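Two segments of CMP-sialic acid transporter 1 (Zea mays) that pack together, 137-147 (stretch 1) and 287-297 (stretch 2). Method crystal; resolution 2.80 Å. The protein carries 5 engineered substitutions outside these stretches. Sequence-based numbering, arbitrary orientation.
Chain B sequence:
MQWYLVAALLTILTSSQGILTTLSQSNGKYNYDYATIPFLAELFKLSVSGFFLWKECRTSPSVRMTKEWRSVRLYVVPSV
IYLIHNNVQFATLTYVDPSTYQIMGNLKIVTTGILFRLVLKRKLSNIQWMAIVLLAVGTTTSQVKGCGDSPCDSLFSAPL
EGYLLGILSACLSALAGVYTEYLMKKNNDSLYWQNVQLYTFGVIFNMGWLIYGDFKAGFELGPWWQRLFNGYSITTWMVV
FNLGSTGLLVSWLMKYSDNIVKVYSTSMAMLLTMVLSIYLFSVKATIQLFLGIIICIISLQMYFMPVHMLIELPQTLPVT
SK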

# COMPACT_ATOMS: atom_id res chain seq x y z
N VAL B 137 -15.46 16.11 18.32
CA VAL B 137 -14.62 17.30 18.21
C VAL B 137 -13.23 16.99 18.79
O VAL B 137 -12.22 17.43 18.23
CB VAL B 137 -15.27 18.52 18.90
CG1 VAL B 137 -14.31 19.69 19.00
CG2 VAL B 137 -16.55 18.95 18.21
N GLY B 138 -13.18 16.25 19.89
CA GLY B 138 -11.93 15.96 20.60
C GLY B 138 -11.00 15.05 19.81
O GLY B 138 -9.78 15.20 19.85
N THR B 139 -11.59 14.09 19.10
CA THR B 139 -10.84 13.14 18.28
C THR B 139 -10.30 13.84 17.03
O THR B 139 -9.14 13.69 16.67
CB THR B 139 -11.70 11.92 17.93
OG1 THR B 139 -12.88 12.39 17.28
CG2 THR B 139 -12.07 11.10 19.14
N THR B 140 -11.17 14.62 16.39
CA THR B 140 -10.79 15.47 15.26
C THR B 140 -9.61 16.36 15.65
O THR B 140 -8.64 16.47 14.90
CB THR B 140 -11.98 16.30 14.78
OG1 THR B 140 -13.04 15.40 14.43
CG2 THR B 140 -11.66 17.18 13.59
N THR B 141 -9.70 16.97 16.83
CA THR B 141 -8.68 17.91 17.33
C THR B 141 -7.30 17.23 17.35
O THR B 141 -6.31 17.83 16.93
CB THR B 141 -9.06 18.45 18.72
OG1 THR B 141 -10.17 19.32 18.55
CG2 THR B 141 -7.93 19.19 19.41
N SER B 142 -7.24 15.99 17.83
CA SER B 142 -5.98 15.26 17.93
C SER B 142 -5.42 14.93 16.54
O SER B 142 -4.20 14.82 16.37
CB SER B 142 -6.15 14.00 18.75
OG SER B 142 -7.10 13.14 18.15
N GLN B 143 -6.30 14.79 15.55
CA GLN B 143 -5.88 14.39 14.21
C GLN B 143 -5.42 15.60 13.39
O GLN B 143 -4.61 15.45 12.48
CB GLN B 143 -7.02 13.65 13.50
CG GLN B 143 -7.38 12.32 14.15
CD GLN B 143 -8.19 11.44 13.23
OE1 GLN B 143 -9.42 11.41 13.30
NE2 GLN B 143 -7.51 10.72 12.36
N VAL B 144 -5.94 16.80 13.70
CA VAL B 144 -5.72 18.00 12.87
C VAL B 144 -4.23 18.15 12.53
O VAL B 144 -3.36 17.94 13.38
CB VAL B 144 -6.28 19.27 13.55
CG1 VAL B 144 -5.68 20.55 12.98
CG2 VAL B 144 -7.80 19.33 13.46
N LYS B 145 -3.97 18.53 11.28
CA LYS B 145 -2.61 18.61 10.74
C LYS B 145 -1.88 19.80 11.37
O LYS B 145 -2.28 20.95 11.21
CB LYS B 145 -2.66 18.75 9.22
N GLY B 146 -0.79 19.50 12.07
CA GLY B 146 -0.02 20.51 12.80
C GLY B 146 0.87 21.32 11.88
O GLY B 146 1.07 20.98 10.71
N CYS B 147 1.41 22.41 12.43
CA CYS B 147 2.29 23.30 11.67
C CYS B 147 3.49 22.51 11.14
O CYS B 147 4.03 21.64 11.82
CB CYS B 147 2.77 24.46 12.54
SG CYS B 147 3.68 25.72 11.61
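Stretch 2 287-297: IQLFLGIIICI

Stretch 2 is helical throughout, from Ile287 to Ile297, and lies nearly antiparallel on the helix formed by residues 137-143 of stretch 1. The N-to-C directions of the two helices differ by 170°, and their axes approach to 7.3 Å. In this register Gly292 falls beside Gly138 and Leu289 beside Ser142, each pair with its CA atoms 4.3 Å apart.

So close an approach brings backbone against backbone. Gly138 O lies 3.1 Å from Gly292 CA, and Ser142 CA lies 3.2 Å from Gln288 O in a CA-H...O contact with an angle of 146° at the hydrogen. The two glycines make this fit possible: a CB on Gly292 would clash with Gly138 O and Ser142 CB, whereas one on Gly138 would run into Ile295 CG2 and Cys296 SG.

Side chains pack around this glycine seam without any hydrogen bond between the stretches. Ile295 points toward stretch 1 and places its CG2 3.3 Å from Gly138 CA; Cys296 SG lies 3.8 Å from Gly138 C and 3.9 Å from Thr139 CG2. Thr141, also pointing toward its partner, sets CG2 3.8 Å from Gly292 N and 4.0 Å from Leu291 CB. Its hydroxyl is used within its own helix, where Thr141 OG1 donates to Val137 O at 2.8 Å; Ser142 OG likewise donates to Thr139 O at 2.6 Å.

Near the start of stretch 2, Gln288 covers the end of the first helix, with its CB 3.3 Å from Thr141 O. Val144 leaves helical geometry, and the chain continues in an extended conformation past the Gln288 side chain, whose OE1 lies 3.8 Å from Gly146 CA. The contact buries 447 Å² in total, counting both sides.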

# COMPACT_ATOMS: atom_id res chain seq x y z
N ILE B 287 0.59 19.41 20.65
CA ILE B 287 -0.40 20.01 21.53
C ILE B 287 -1.79 19.49 21.14
O ILE B 287 -2.65 19.32 22.01
CB ILE B 287 -0.31 21.55 21.49
CG1 ILE B 287 -1.00 22.20 22.70
CG2 ILE B 287 -0.85 22.11 20.17
CD1 ILE B 287 -0.18 22.15 23.97
N GLN B 288 -2.00 19.22 19.85
CA GLN B 288 -3.30 18.76 19.34
C GLN B 288 -3.67 17.42 20.00
O GLN B 288 -4.85 17.17 20.27
CB GLN B 288 -3.27 18.59 17.82
CG GLN B 288 -2.85 19.84 17.06
CD GLN B 288 -1.42 19.77 16.59
OE1 GLN B 288 -0.97 18.76 16.05
NE2 GLN B 288 -0.69 20.86 16.78
N LEU B 289 -2.67 16.57 20.21
CA LEU B 289 -2.85 15.31 20.94
C LEU B 289 -3.27 15.62 22.38
O LEU B 289 -4.28 15.11 22.86
CB LEU B 289 -1.54 14.52 20.90
CG LEU B 289 -1.56 13.17 21.62
CD1 LEU B 289 -2.48 12.19 20.91
CD2 LEU B 289 -0.15 12.60 21.73
N PHE B 290 -2.47 16.45 23.04
CA PHE B 290 -2.72 16.87 24.43
C PHE B 290 -4.16 17.39 24.55
O PHE B 290 -4.91 16.93 25.41
CB PHE B 290 -1.66 17.90 24.84
CG PHE B 290 -1.95 18.71 26.07
CD1 PHE B 290 -2.00 18.12 27.32
CD2 PHE B 290 -2.12 20.09 25.98
CE1 PHE B 290 -2.24 18.88 28.46
CE2 PHE B 290 -2.36 20.85 27.12
CZ PHE B 290 -2.43 20.24 28.35
N LEU B 291 -4.55 18.32 23.68
CA LEU B 291 -5.85 18.98 23.76
C LEU B 291 -6.97 17.95 23.54
O LEU B 291 -7.92 17.87 24.33
CB LEU B 291 -5.93 20.10 22.73
CG LEU B 291 -4.95 21.26 22.91
CD1 LEU B 291 -5.07 22.26 21.77
CD2 LEU B 291 -5.15 21.95 24.25
N GLY B 292 -6.86 17.16 22.47
CA GLY B 292 -7.87 16.17 22.12
C GLY B 292 -8.15 15.19 23.25
O GLY B 292 -9.29 14.77 23.44
N ILE B 293 -7.10 14.82 24.00
CA ILE B 293 -7.22 13.88 25.12
C ILE B 293 -8.07 14.51 26.23
O ILE B 293 -8.95 13.85 26.78
CB ILE B 293 -5.83 13.44 25.62
CG1 ILE B 293 -5.15 12.49 24.63
CG2 ILE B 293 -5.92 12.83 27.01
CD1 ILE B 293 -3.66 12.34 24.85
N ILE B 294 -7.79 15.77 26.56
CA ILE B 294 -8.49 16.47 27.65
C ILE B 294 -9.97 16.61 27.29
O ILE B 294 -10.85 16.35 28.11
CB ILE B 294 -7.83 17.83 27.96
CG1 ILE B 294 -6.43 17.66 28.55
CG2 ILE B 294 -8.72 18.67 28.86
CD1 ILE B 294 -5.57 18.90 28.49
N ILE B 295 -10.24 17.02 26.05
CA ILE B 295 -11.61 17.11 25.55
C ILE B 295 -12.30 15.75 25.73
O ILE B 295 -13.42 15.68 26.23
CB ILE B 295 -11.64 17.57 24.07
CG1 ILE B 295 -11.24 19.04 23.93
CG2 ILE B 295 -12.99 17.30 23.44
CD1 ILE B 295 -10.62 19.39 22.60
N CYS B 296 -11.61 14.70 25.32
CA CYS B 296 -12.18 13.35 25.30
C CYS B 296 -12.38 12.83 26.73
O CYS B 296 -13.43 12.27 27.03
CB CYS B 296 -11.32 12.41 24.47
SG CYS B 296 -11.58 12.59 22.69
N ILE B 297 -11.39 13.02 27.61
CA ILE B 297 -11.53 12.61 29.01
C ILE B 297 -12.75 13.32 29.62
O ILE B 297 -13.52 12.70 30.36
CB ILE B 297 -10.23 12.89 29.81
CG1 ILE B 297 -9.12 11.90 29.44
CG2 ILE B 297 -10.50 12.89 31.31
CD1 ILE B 297 -7.77 12.24 30.03